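Local coordinates for probable sulfate-binding lipoprotein SubI (Mycobacterium tuberculosis, PDB 6DDN), which probably binds sulfate outside the cytoplasmic membrane and carries it for uptake, at residues R155-P163 against F202-H210. Residues are numbered along the deposited sequence; the frame is centred on the assembly and turned at random.
Sequences RDWDDLLRP and FVNTLVNEH. With SO4 (sulfate ion), chain G.
With CG of Phe-202 anti to its backbone N (chi1 176°) and CG of Leu-161 anti to its own carbonyl carbon (chi1 -64°), the phenyl ring and the isobutyl group are brought into contact between helix 196-210 and the loop segment 155-163. CD1 of Leu-161 comes obliquely against the ring, 3.5 Å from CE2 of Phe-202. At its edge the same ring meets the backbone: O of Trp-157 lies near the ring plane, 3.3 Å from CZ of Phe-202, while Pro-185 and Lys-189 of helix 177-190 also touch the phenyl group. The second Leu-161 branch, CD2, presses on the helix backbone at 3.6 Å from CA of Leu-206. Nearby, CB of Leu-160 packs on CD1 of Leu-206 at 3.7 Å, and both leucines rest on Val-167.

In this solute-binding protein fold the contact joins the loop after strand 138-147 to a helix at the periphery of one lobe. An Asx motif shapes the loop's turn, OD2 of Asp-156 accepting from N of Asp-159 at 3.0 Å. N of Trp-157 donates almost straight (170°) to O2 of a sulfate ion at 2.8 Å, an ion probably taken from the crystallisation liquor and held also by Gln-257 N.

At the other end of the contact, O of Leu-160 stands over the centre of the His-210 imidazole, 3.3 Å above its plane. The ring's rotation is probably fixed by ND1, which is hydrogen-bonded to Ile-165 O, and NE2 of His-210 lies 3.4 Å from CA of Leu-161.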
ATOM      1  N   ARG A 155     -18.612  -9.215   6.004  1.00 58.57           N
ATOM      2  CA  ARG A 155     -18.946  -7.800   5.881  1.00 57.07           C
ATOM      3  C   ARG A 155     -18.226  -6.889   6.865  1.00 52.77           C
ATOM      4  O   ARG A 155     -18.206  -5.672   6.637  1.00 52.56           O
ATOM      5  CB  ARG A 155     -20.460  -7.582   6.049  1.00 58.53           C
ATOM      6  CG  ARG A 155     -21.345  -8.459   5.174  1.00 61.15           C
ATOM      7  CD  ARG A 155     -21.521  -7.890   3.774  1.00 69.48           C
ATOM      8  NE  ARG A 155     -22.070  -8.890   2.860  1.00 78.09           N
ATOM      9  CZ  ARG A 155     -22.041  -8.796   1.534  1.00 81.03           C
ATOM     10  NH1 ARG A 155     -21.490  -7.739   0.951  1.00 84.24           N
ATOM     11  NH2 ARG A 155     -22.567  -9.759   0.789  1.00 78.40           N
ATOM     12  N   ASP A 156     -17.643  -7.411   7.942  1.00 50.18           N
ATOM     13  CA  ASP A 156     -17.061  -6.544   8.957  1.00 55.00           C
ATOM     14  C   ASP A 156     -15.958  -7.291   9.696  1.00 54.46           C
ATOM     15  O   ASP A 156     -15.743  -8.488   9.492  1.00 56.15           O
ATOM     16  CB  ASP A 156     -18.146  -6.008   9.906  1.00 58.98           C
ATOM     17  CG  ASP A 156     -18.758  -7.081  10.796  1.00 62.98           C
ATOM     18  OD1 ASP A 156     -19.677  -6.735  11.568  1.00 66.80           O
ATOM     19  OD2 ASP A 156     -18.347  -8.258  10.740  1.00 65.38           O
ATOM     20  N   TRP A 157     -15.258  -6.560  10.570  1.00 53.68           N
ATOM     21  CA  TRP A 157     -14.094  -7.126  11.242  1.00 47.58           C
ATOM     22  C   TRP A 157     -14.470  -8.277  12.165  1.00 51.14           C
ATOM     23  O   TRP A 157     -13.684  -9.216  12.332  1.00 55.11           O
ATOM     24  CB  TRP A 157     -13.358  -6.037  12.020  1.00 48.10           C
ATOM     25  CG  TRP A 157     -12.579  -5.129  11.128  1.00 48.06           C
ATOM     26  CD1 TRP A 157     -12.847  -3.823  10.855  1.00 49.81           C
ATOM     27  CD2 TRP A 157     -11.409  -5.463  10.375  1.00 47.06           C
ATOM     28  NE1 TRP A 157     -11.917  -3.318   9.983  1.00 49.42           N
ATOM     29  CE2 TRP A 157     -11.022  -4.306   9.673  1.00 47.42           C
ATOM     30  CE3 TRP A 157     -10.649  -6.627  10.229  1.00 51.40           C
ATOM     31  CZ2 TRP A 157      -9.909  -4.279   8.836  1.00 50.34           C
ATOM     32  CZ3 TRP A 157      -9.542  -6.598   9.399  1.00 50.92           C
ATOM     33  CH2 TRP A 157      -9.184  -5.432   8.712  1.00 51.40           C
ATOM     34  N   ASP A 158     -15.659  -8.225  12.771  1.00 54.15           N
ATOM     35  CA  ASP A 158     -16.105  -9.339  13.599  1.00 56.20           C
ATOM     36  C   ASP A 158     -16.257 -10.617  12.785  1.00 48.91           C
ATOM     37  O   ASP A 158     -16.124 -11.719  13.329  1.00 47.33           O
ATOM     38  CB  ASP A 158     -17.425  -8.989  14.289  1.00 63.69           C
ATOM     39  CG  ASP A 158     -17.229  -8.135  15.524  1.00 67.65           C
ATOM     40  OD1 ASP A 158     -16.101  -8.116  16.062  1.00 66.73           O
ATOM     41  OD2 ASP A 158     -18.204  -7.484  15.959  1.00 69.18           O
ATOM     42  N   ASP A 159     -16.530 -10.493  11.484  1.00 45.69           N
ATOM     43  CA  ASP A 159     -16.677 -11.673  10.640  1.00 47.17           C
ATOM     44  C   ASP A 159     -15.379 -12.458  10.510  1.00 49.67           C
ATOM     45  O   ASP A 159     -15.424 -13.655  10.207  1.00 53.96           O
ATOM     46  CB  ASP A 159     -17.182 -11.275   9.252  1.00 47.54           C
ATOM     47  CG  ASP A 159     -18.669 -10.977   9.234  1.00 51.77           C
ATOM     48  OD1 ASP A 159     -19.418 -11.630   9.989  1.00 53.07           O
ATOM     49  OD2 ASP A 159     -19.087 -10.090   8.464  1.00 56.19           O
ATOM     50  N   LEU A 160     -14.229 -11.819  10.728  1.00 46.13           N
ATOM     51  CA  LEU A 160     -12.953 -12.517  10.636  1.00 44.96           C
ATOM     52  C   LEU A 160     -12.680 -13.403  11.842  1.00 47.79           C
ATOM     53  O   LEU A 160     -11.776 -14.243  11.778  1.00 48.56           O
ATOM     54  CB  LEU A 160     -11.804 -11.518  10.475  1.00 42.79           C
ATOM     55  CG  LEU A 160     -11.847 -10.521   9.315  1.00 44.27           C
ATOM     56  CD1 LEU A 160     -10.442 -10.048   8.975  1.00 43.31           C
ATOM     57  CD2 LEU A 160     -12.529 -11.107   8.088  1.00 45.24           C
ATOM     58  N   LEU A 161     -13.427 -13.235  12.931  1.00 49.53           N
ATOM     59  CA  LEU A 161     -13.298 -14.063  14.120  1.00 45.95           C
ATOM     60  C   LEU A 161     -14.350 -15.160  14.182  1.00 46.27           C
ATOM     61  O   LEU A 161     -14.548 -15.755  15.246  1.00 54.49           O
ATOM     62  CB  LEU A 161     -13.384 -13.198  15.378  1.00 47.57           C
ATOM     63  CG  LEU A 161     -12.273 -12.172  15.584  1.00 49.91           C
ATOM     64  CD1 LEU A 161     -12.410 -11.514  16.946  1.00 52.81           C
ATOM     65  CD2 LEU A 161     -10.919 -12.836  15.441  1.00 52.13           C
ATOM     66  N   ARG A 162     -15.033 -15.432  13.081  1.00 45.29           N
ATOM     67  CA  ARG A 162     -16.031 -16.484  13.103  1.00 49.19           C
ATOM     68  C   ARG A 162     -15.359 -17.855  13.023  1.00 52.44           C
ATOM     69  O   ARG A 162     -14.255 -17.980  12.486  1.00 55.03           O
ATOM     70  CB  ARG A 162     -17.013 -16.308  11.951  1.00 49.81           C
ATOM     71  CG  ARG A 162     -18.189 -15.409  12.298  1.00 50.91           C
ATOM     72  CD  ARG A 162     -18.792 -14.776  11.058  1.00 48.27           C
ATOM     73  NE  ARG A 162     -19.114 -15.778  10.049  1.00 45.89           N
ATOM     74  CZ  ARG A 162     -19.509 -15.493   8.813  1.00 46.71           C
ATOM     75  NH1 ARG A 162     -19.632 -14.230   8.428  1.00 48.50           N
ATOM     76  NH2 ARG A 162     -19.778 -16.473   7.962  1.00 48.65           N
ATOM     77  N   PRO A 163     -15.998 -18.889  13.570  1.00 54.00           N
ATOM     78  CA  PRO A 163     -15.362 -20.213  13.607  1.00 53.86           C
ATOM     79  C   PRO A 163     -15.041 -20.724  12.211  1.00 54.71           C
ATOM     80  O   PRO A 163     -15.902 -20.760  11.330  1.00 56.20           O
ATOM     81  CB  PRO A 163     -16.413 -21.091  14.297  1.00 58.14           C
ATOM     82  CG  PRO A 163     -17.273 -20.143  15.058  1.00 61.03           C
ATOM     83  CD  PRO A 163     -17.291 -18.869  14.276  1.00 56.75           C
ATOM     84  N   PHE A 202      -8.280  -7.940  20.018  1.00 57.39           N
ATOM     85  CA  PHE A 202      -8.862  -8.372  18.753  1.00 56.36           C
ATOM     86  C   PHE A 202      -7.787  -8.913  17.821  1.00 63.58           C
ATOM     87  O   PHE A 202      -7.911 -10.025  17.293  1.00 64.12           O
ATOM     88  CB  PHE A 202      -9.612  -7.224  18.082  1.00 60.11           C
ATOM     89  CG  PHE A 202     -10.162  -7.582  16.731  1.00 55.54           C
ATOM     90  CD1 PHE A 202      -9.390  -7.442  15.588  1.00 51.84           C
ATOM     91  CD2 PHE A 202     -11.449  -8.077  16.605  1.00 62.54           C
ATOM     92  CE1 PHE A 202      -9.893  -7.789  14.352  1.00 52.25           C
ATOM     93  CE2 PHE A 202     -11.959  -8.414  15.365  1.00 59.82           C
ATOM     94  CZ  PHE A 202     -11.179  -8.268  14.237  1.00 56.30           C
ATOM     95  N   VAL A 203      -6.735  -8.121  17.586  1.00 57.42           N
ATOM     96  CA  VAL A 203      -5.618  -8.570  16.760  1.00 55.13           C
ATOM     97  C   VAL A 203      -5.044  -9.867  17.312  1.00 59.35           C
ATOM     98  O   VAL A 203      -4.674 -10.775  16.557  1.00 61.28           O
ATOM     99  CB  VAL A 203      -4.546  -7.466  16.673  1.00 54.63           C
ATOM    100  CG1 VAL A 203      -3.245  -8.014  16.106  1.00 55.27           C
ATOM    101  CG2 VAL A 203      -5.051  -6.297  15.838  1.00 48.70           C
ATOM    102  N   ASN A 204      -4.975  -9.975  18.641  1.00 58.07           N
ATOM    103  CA  ASN A 204      -4.541 -11.205  19.295  1.00 58.29           C
ATOM    104  C   ASN A 204      -5.348 -12.403  18.809  1.00 55.26           C
ATOM    105  O   ASN A 204      -4.793 -13.395  18.326  1.00 52.66           O
ATOM    106  CB  ASN A 204      -4.672 -11.046  20.811  1.00 68.50           C
ATOM    107  CG  ASN A 204      -3.557 -11.726  21.569  1.00 77.64           C
ATOM    108  OD1 ASN A 204      -3.130 -12.825  21.215  1.00 80.54           O
ATOM    109  ND2 ASN A 204      -3.081 -11.078  22.626  1.00 83.12           N
ATOM    110  N   THR A 205      -6.675 -12.320  18.928  1.00 56.47           N
ATOM    111  CA  THR A 205      -7.525 -13.433  18.523  1.00 58.76           C
ATOM    112  C   THR A 205      -7.509 -13.621  17.012  1.00 56.93           C
ATOM    113  O   THR A 205      -7.572 -14.754  16.520  1.00 60.46           O
ATOM    114  CB  THR A 205      -8.951 -13.208  19.022  1.00 62.81           C
ATOM    115  OG1 THR A 205      -8.918 -12.850  20.408  1.00 65.19           O
ATOM    116  CG2 THR A 205      -9.780 -14.469  18.853  1.00 66.61           C
ATOM    117  N   LEU A 206      -7.417 -12.525  16.259  1.00 53.64           N
ATOM    118  CA  LEU A 206      -7.383 -12.629  14.805  1.00 58.25           C
ATOM    119  C   LEU A 206      -6.133 -13.361  14.336  1.00 55.54           C
ATOM    120  O   LEU A 206      -6.210 -14.291  13.525  1.00 58.67           O
ATOM    121  CB  LEU A 206      -7.462 -11.235  14.180  1.00 52.94           C
ATOM    122  CG  LEU A 206      -7.256 -11.159  12.666  1.00 51.23           C
ATOM    123  CD1 LEU A 206      -8.458 -11.733  11.933  1.00 55.31           C
ATOM    124  CD2 LEU A 206      -6.989  -9.727  12.230  1.00 51.46           C
ATOM    125  N   VAL A 207      -4.968 -12.963  14.849  1.00 50.77           N
ATOM    126  CA  VAL A 207      -3.714 -13.539  14.374  1.00 51.36           C
ATOM    127  C   VAL A 207      -3.572 -14.983  14.838  1.00 56.97           C
ATOM    128  O   VAL A 207      -3.316 -15.887  14.033  1.00 58.11           O
ATOM    129  CB  VAL A 207      -2.522 -12.678  14.832  1.00 47.68           C
ATOM    130  CG1 VAL A 207      -1.214 -13.403  14.559  1.00 47.10           C
ATOM    131  CG2 VAL A 207      -2.546 -11.324  14.129  1.00 43.42           C
ATOM    132  N   ASN A 208      -3.741 -15.225  16.140  1.00 51.47           N
ATOM    133  CA  ASN A 208      -3.449 -16.547  16.688  1.00 57.01           C
ATOM    134  C   ASN A 208      -4.394 -17.604  16.134  1.00 60.14           C
ATOM    135  O   ASN A 208      -3.956 -18.679  15.709  1.00 67.06           O
ATOM    136  CB  ASN A 208      -3.525 -16.508  18.215  0.53 59.22           C
ATOM    137  CG  ASN A 208      -2.353 -15.782  18.837  0.53 57.55           C
ATOM    138  OD1 ASN A 208      -1.304 -15.626  18.212  0.53 57.01           O
ATOM    139  ND2 ASN A 208      -2.521 -15.337  20.076  0.53 56.85           N
ATOM    140  N   GLU A 209      -5.696 -17.321  16.129  1.00 51.94           N
ATOM    141  CA  GLU A 209      -6.670 -18.353  15.810  1.00 49.95           C
ATOM    142  C   GLU A 209      -7.179 -18.301  14.374  1.00 48.10           C
ATOM    143  O   GLU A 209      -7.927 -19.199  13.974  1.00 56.10           O
ATOM    144  CB  GLU A 209      -7.854 -18.282  16.787  1.00 50.53           C
ATOM    145  CG  GLU A 209      -7.438 -17.992  18.233  1.00 57.10           C
ATOM    146  CD  GLU A 209      -8.528 -18.312  19.245  1.00 67.62           C
ATOM    147  OE1 GLU A 209      -8.203 -18.537  20.429  1.00 73.21           O
ATOM    148  OE2 GLU A 209      -9.707 -18.357  18.861  1.00 69.83           O
ATOM    149  N   HIS A 210      -6.787 -17.300  13.580  1.00 44.07           N
ATOM    150  CA  HIS A 210      -7.268 -17.209  12.205  1.00 44.78           C
ATOM    151  C   HIS A 210      -6.201 -16.896  11.170  1.00 47.79           C
ATOM    152  O   HIS A 210      -6.538 -16.770   9.989  1.00 49.37           O
ATOM    153  CB  HIS A 210      -8.374 -16.157  12.085  1.00 43.50           C
ATOM    154  CG  HIS A 210      -9.508 -16.379  13.027  1.00 45.66           C
ATOM    155  ND1 HIS A 210     -10.558 -17.225  12.739  1.00 51.76           N
ATOM    156  CD2 HIS A 210      -9.751 -15.879  14.259  1.00 44.81           C
ATOM    157  CE1 HIS A 210     -11.402 -17.231  13.755  1.00 50.63           C
ATOM    158  NE2 HIS A 210     -10.937 -16.418  14.685  1.00 47.59           N
TER
HETATM  159  S   SO4 G 405     -16.226  -2.657  11.705  1.00121.53           S
HETATM  160  O1  SO4 G 405     -15.052  -2.012  11.132  1.00122.34           O
HETATM  161  O2  SO4 G 405     -16.343  -3.993  11.141  1.00117.23           O
HETATM  162  O3  SO4 G 405     -16.083  -2.756  13.154  1.00125.12           O
HETATM  163  O4  SO4 G 405     -17.409  -1.868  11.377  1.00123.59           O